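Local coordinates for protein beta-N-acetylhexosaminidase (Beutenbergia cavernae, PDB 5BU9) that probably hydrolyses terminal non-reducing N-acetyl-D-hexosamine residues from N-acetyl-beta-D-hexosaminides, as a member of glycoside hydrolase family 3, at residues Trp279-Ala291 with Ile304-Ala316. Numbering follows the deposited sequence.
Sequences WSPADRAILAIEA and IAAEMVAAVVAKA
A282 and A311 meet methyl to methyl, CB to CB at 3.4 Å, tighter than usual for two carbons, and such small side chains let the axes of helices 281-291 and 305-316 approach to 8.2 Å while crossing at -53°. Toward the N-terminal ends, P281 fits a hollow between I304, E307 and selenomethionine M308: its CB lies 3.6 Å from M308 CG, the I304 side chain crosses that of P281 at about a right angle, ending with CD1 against the ring, and E307 OE1 sits beside P281 CG. A water accepts from A282 N and donates to E307 OE1, bridging the first turn of helix 281-291 to the second helix. Bending at chi3 (68°), the M308 chain brings CE to within 3.7 Å of A285 CB. A285 CB also receives V312 CG2, whereas V312 CG1 meets I289 CD1 tip to tip. At the far end the extended K315 chain runs obliquely past I286, K315 CD to I286 CG2 3.7 Å, before turning at chi4 so that NZ forms a long salt bridge with E290 OE2 (3.8 Å). F15 of strand 15-20 touches A285, M308 and V312, on the barrel side. With strand 296-298 between them, the two form the helix-strand-helix succession of a TIM barrel, both in its outer layer.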
loop_
_atom_site.group_PDB
_atom_site.type_symbol
_atom_site.label_atom_id
_atom_site.label_comp_id
_atom_site.label_asym_id
_atom_site.label_seq_id
_atom_site.Cartn_x
_atom_site.Cartn_y
_atom_site.Cartn_z
ATOM N N TRP A 279 9.487 0.429 17.782
ATOM C CA TRP A 279 10.640 0.911 17.016
ATOM C C TRP A 279 10.526 2.397 16.749
ATOM O O TRP A 279 9.424 2.898 16.534
ATOM C CB TRP A 279 10.750 0.165 15.677
ATOM C CG TRP A 279 11.061 -1.295 15.841
ATOM C CD1 TRP A 279 12.321 -1.882 15.850
ATOM C CD2 TRP A 279 10.116 -2.367 15.984
ATOM N NE1 TRP A 279 12.198 -3.241 16.012
ATOM C CE2 TRP A 279 10.864 -3.569 16.104
ATOM C CE3 TRP A 279 8.713 -2.432 16.051
ATOM C CZ2 TRP A 279 10.261 -4.810 16.266
ATOM C CZ3 TRP A 279 8.102 -3.684 16.207
ATOM C CH2 TRP A 279 8.887 -4.856 16.319
ATOM N N SER A 280 11.656 3.102 16.759
ATOM C CA SER A 280 11.652 4.500 16.398
ATOM C C SER A 280 11.141 4.644 14.953
ATOM O O SER A 280 11.232 3.712 14.140
ATOM C CB SER A 280 13.082 5.078 16.526
ATOM O OG SER A 280 13.833 4.682 15.398
ATOM N N PRO A 281 10.623 5.824 14.605
ATOM C CA PRO A 281 10.222 6.017 13.207
ATOM C C PRO A 281 11.360 5.748 12.226
ATOM O O PRO A 281 11.133 5.176 11.177
ATOM C CB PRO A 281 9.822 7.485 13.167
ATOM C CG PRO A 281 9.317 7.754 14.616
ATOM C CD PRO A 281 10.252 6.961 15.477
ATOM N N ALA A 282 12.570 6.181 12.566
ATOM C CA ALA A 282 13.738 5.951 11.726
ATOM C C ALA A 282 13.963 4.452 11.527
ATOM O O ALA A 282 14.118 3.989 10.396
ATOM C CB ALA A 282 14.959 6.606 12.362
ATOM N N ASP A 283 13.918 3.673 12.613
ATOM C CA ASP A 283 14.111 2.208 12.466
ATOM C C ASP A 283 12.998 1.525 11.677
ATOM O O ASP A 283 13.270 0.561 10.951
ATOM C CB ASP A 283 14.248 1.515 13.820
ATOM C CG ASP A 283 15.594 1.792 14.475
ATOM O OD1 ASP A 283 16.467 2.385 13.796
ATOM O OD2 ASP A 283 15.769 1.426 15.657
ATOM N N ARG A 284 11.762 2.001 11.792
ATOM C CA ARG A 284 10.696 1.413 10.971
ATOM C C ARG A 284 11.053 1.498 9.486
ATOM O O ARG A 284 10.891 0.526 8.720
ATOM C CB ARG A 284 9.359 2.109 11.214
ATOM C CG ARG A 284 8.886 2.010 12.626
ATOM C CD ARG A 284 7.677 2.857 12.854
ATOM N NE ARG A 284 7.722 3.329 14.233
ATOM C CZ ARG A 284 7.022 4.347 14.702
ATOM N NH1 ARG A 284 6.152 5.004 13.925
ATOM N NH2 ARG A 284 7.196 4.701 15.955
ATOM N N ALA A 285 11.513 2.676 9.072
ATOM C CA ALA A 285 11.818 2.883 7.671
ATOM C C ALA A 285 13.016 2.008 7.256
ATOM O O ALA A 285 12.995 1.325 6.217
ATOM C CB ALA A 285 12.098 4.378 7.386
ATOM N N ILE A 286 14.052 2.029 8.089
ATOM C CA ILE A 286 15.290 1.330 7.782
ATOM C C ILE A 286 15.044 -0.178 7.717
ATOM O O ILE A 286 15.475 -0.829 6.755
ATOM C CB ILE A 286 16.385 1.687 8.794
ATOM C CG1 ILE A 286 16.897 3.099 8.500
ATOM C CG2 ILE A 286 17.558 0.699 8.688
ATOM C CD1 ILE A 286 17.686 3.701 9.635
ATOM N N LEU A 287 14.335 -0.731 8.707
ATOM C CA LEU A 287 14.059 -2.166 8.708
ATOM C C LEU A 287 13.183 -2.572 7.513
ATOM O O LEU A 287 13.414 -3.623 6.914
ATOM C CB LEU A 287 13.397 -2.606 10.019
ATOM C CG LEU A 287 14.274 -2.521 11.287
ATOM C CD1 LEU A 287 13.411 -2.736 12.481
ATOM C CD2 LEU A 287 15.397 -3.526 11.309
ATOM N N ALA A 288 12.182 -1.762 7.173
ATOM C CA ALA A 288 11.321 -2.069 6.025
ATOM C C ALA A 288 12.175 -2.181 4.739
ATOM O O ALA A 288 12.123 -3.173 4.017
ATOM C CB ALA A 288 10.225 -0.976 5.883
ATOM N N ILE A 289 12.973 -1.152 4.485
ATOM C CA ILE A 289 13.819 -1.089 3.322
ATOM C C ILE A 289 14.816 -2.269 3.301
ATOM O O ILE A 289 14.958 -2.959 2.289
ATOM C CB ILE A 289 14.510 0.266 3.286
ATOM C CG1 ILE A 289 13.476 1.334 2.995
ATOM C CG2 ILE A 289 15.634 0.292 2.215
ATOM C CD1 ILE A 289 14.011 2.753 3.171
ATOM N N GLU A 290 15.457 -2.554 4.427
ATOM C CA GLU A 290 16.405 -3.671 4.452
ATOM C C GLU A 290 15.741 -4.997 4.138
ATOM O O GLU A 290 16.390 -5.889 3.591
ATOM C CB GLU A 290 17.120 -3.782 5.815
ATOM C CG GLU A 290 18.109 -2.670 6.070
ATOM C CD GLU A 290 18.829 -2.811 7.417
ATOM O OE1 GLU A 290 18.237 -3.350 8.380
ATOM O OE2 GLU A 290 20.001 -2.399 7.508
ATOM N N ALA A 291 14.464 -5.147 4.507
ATOM C CA ALA A 291 13.695 -6.372 4.207
ATOM C C ALA A 291 13.380 -6.526 2.715
ATOM O O ALA A 291 13.124 -7.634 2.241
ATOM C CB ALA A 291 12.386 -6.399 5.012
ATOM N N ILE A 304 5.982 12.543 11.138
ATOM C CA ILE A 304 7.274 11.876 11.345
ATOM C C ILE A 304 7.969 11.500 10.029
ATOM O O ILE A 304 9.034 10.923 10.043
ATOM C CB ILE A 304 7.119 10.640 12.232
ATOM C CG1 ILE A 304 6.135 9.659 11.601
ATOM C CG2 ILE A 304 6.705 11.067 13.682
ATOM C CD1 ILE A 304 5.930 8.434 12.414
ATOM N N ALA A 305 7.377 11.834 8.888
ATOM C CA ALA A 305 8.001 11.493 7.625
ATOM C C ALA A 305 9.382 12.156 7.485
ATOM O O ALA A 305 10.324 11.521 7.042
ATOM C CB ALA A 305 7.100 11.892 6.463
ATOM N N ALA A 306 9.497 13.430 7.851
ATOM C CA ALA A 306 10.749 14.173 7.669
ATOM C C ALA A 306 11.917 13.479 8.341
ATOM O O ALA A 306 12.962 13.276 7.717
ATOM C CB ALA A 306 10.615 15.638 8.214
ATOM N N GLU A 307 11.759 13.124 9.618
ATOM C CA GLU A 307 12.878 12.505 10.334
ATOM C C GLU A 307 13.189 11.074 9.823
ATOM O O GLU A 307 14.329 10.621 9.930
ATOM C CB GLU A 307 12.605 12.485 11.826
ATOM C CG GLU A 307 11.749 11.302 12.267
ATOM C CD GLU A 307 11.075 11.561 13.599
ATOM O OE1 GLU A 307 11.277 10.768 14.556
ATOM O OE2 GLU A 307 10.361 12.584 13.676
HETATM N N MSE A 308 12.191 10.377 9.260
HETATM C CA MSE A 308 12.437 9.047 8.710
HETATM C C MSE A 308 13.250 9.160 7.447
HETATM O O MSE A 308 14.196 8.404 7.216
HETATM C CB MSE A 308 11.129 8.319 8.413
HETATM C CG MSE A 308 10.351 8.016 9.662
HETATM SE SE MSE A 308 8.513 7.418 9.302
HETATM C CE MSE A 308 8.882 5.756 8.490
ATOM N N VAL A 309 12.863 10.107 6.607
ATOM C CA VAL A 309 13.607 10.362 5.374
ATOM C C VAL A 309 15.047 10.691 5.731
ATOM O O VAL A 309 15.972 10.154 5.119
ATOM C CB VAL A 309 12.962 11.490 4.538
ATOM C CG1 VAL A 309 13.904 11.941 3.428
ATOM C CG2 VAL A 309 11.639 10.994 3.943
ATOM N N ALA A 310 15.243 11.554 6.733
ATOM C CA ALA A 310 16.604 12.011 7.058
ATOM C C ALA A 310 17.443 10.846 7.547
ATOM O O ALA A 310 18.625 10.747 7.233
ATOM C CB ALA A 310 16.582 13.106 8.102
ATOM N N ALA A 311 16.820 9.971 8.326
ATOM C CA ALA A 311 17.522 8.816 8.838
ATOM C C ALA A 311 17.928 7.879 7.695
ATOM O O ALA A 311 19.015 7.310 7.738
ATOM C CB ALA A 311 16.673 8.089 9.835
ATOM N N VAL A 312 17.055 7.713 6.693
ATOM C CA VAL A 312 17.346 6.793 5.596
ATOM C C VAL A 312 18.460 7.393 4.739
ATOM O O VAL A 312 19.371 6.672 4.342
ATOM C CB VAL A 312 16.103 6.452 4.757
ATOM C CG1 VAL A 312 16.503 5.601 3.551
ATOM C CG2 VAL A 312 15.099 5.658 5.611
ATOM N N VAL A 313 18.427 8.708 4.512
ATOM C CA VAL A 313 19.516 9.386 3.809
ATOM C C VAL A 313 20.823 9.202 4.557
ATOM O O VAL A 313 21.830 8.822 3.967
ATOM C CB VAL A 313 19.248 10.901 3.617
ATOM C CG1 VAL A 313 20.543 11.611 3.145
ATOM C CG2 VAL A 313 18.169 11.121 2.624
ATOM N N ALA A 314 20.819 9.468 5.862
ATOM C CA ALA A 314 22.069 9.423 6.616
ATOM C C ALA A 314 22.659 8.014 6.616
ATOM O O ALA A 314 23.878 7.849 6.522
ATOM C CB ALA A 314 21.864 9.917 8.037
ATOM N N LYS A 315 21.814 6.984 6.682
ATOM C CA LYS A 315 22.378 5.628 6.708
ATOM C C LYS A 315 22.946 5.218 5.329
ATOM O O LYS A 315 23.930 4.510 5.269
ATOM C CB LYS A 315 21.344 4.620 7.186
ATOM C CG LYS A 315 21.887 3.146 7.308
ATOM C CD LYS A 315 20.805 2.210 7.764
ATOM C CE LYS A 315 21.242 0.756 7.759
ATOM N NZ LYS A 315 22.180 0.439 8.839
ATOM N N ALA A 316 22.330 5.692 4.248
ATOM C CA ALA A 316 22.832 5.468 2.903
ATOM C C ALA A 316 24.198 6.110 2.778
ATOM O O ALA A 316 25.065 5.553 2.144
ATOM C CB ALA A 316 21.880 6.035 1.845
HETATM O O HOH W 1 13.144 8.546 14.441
#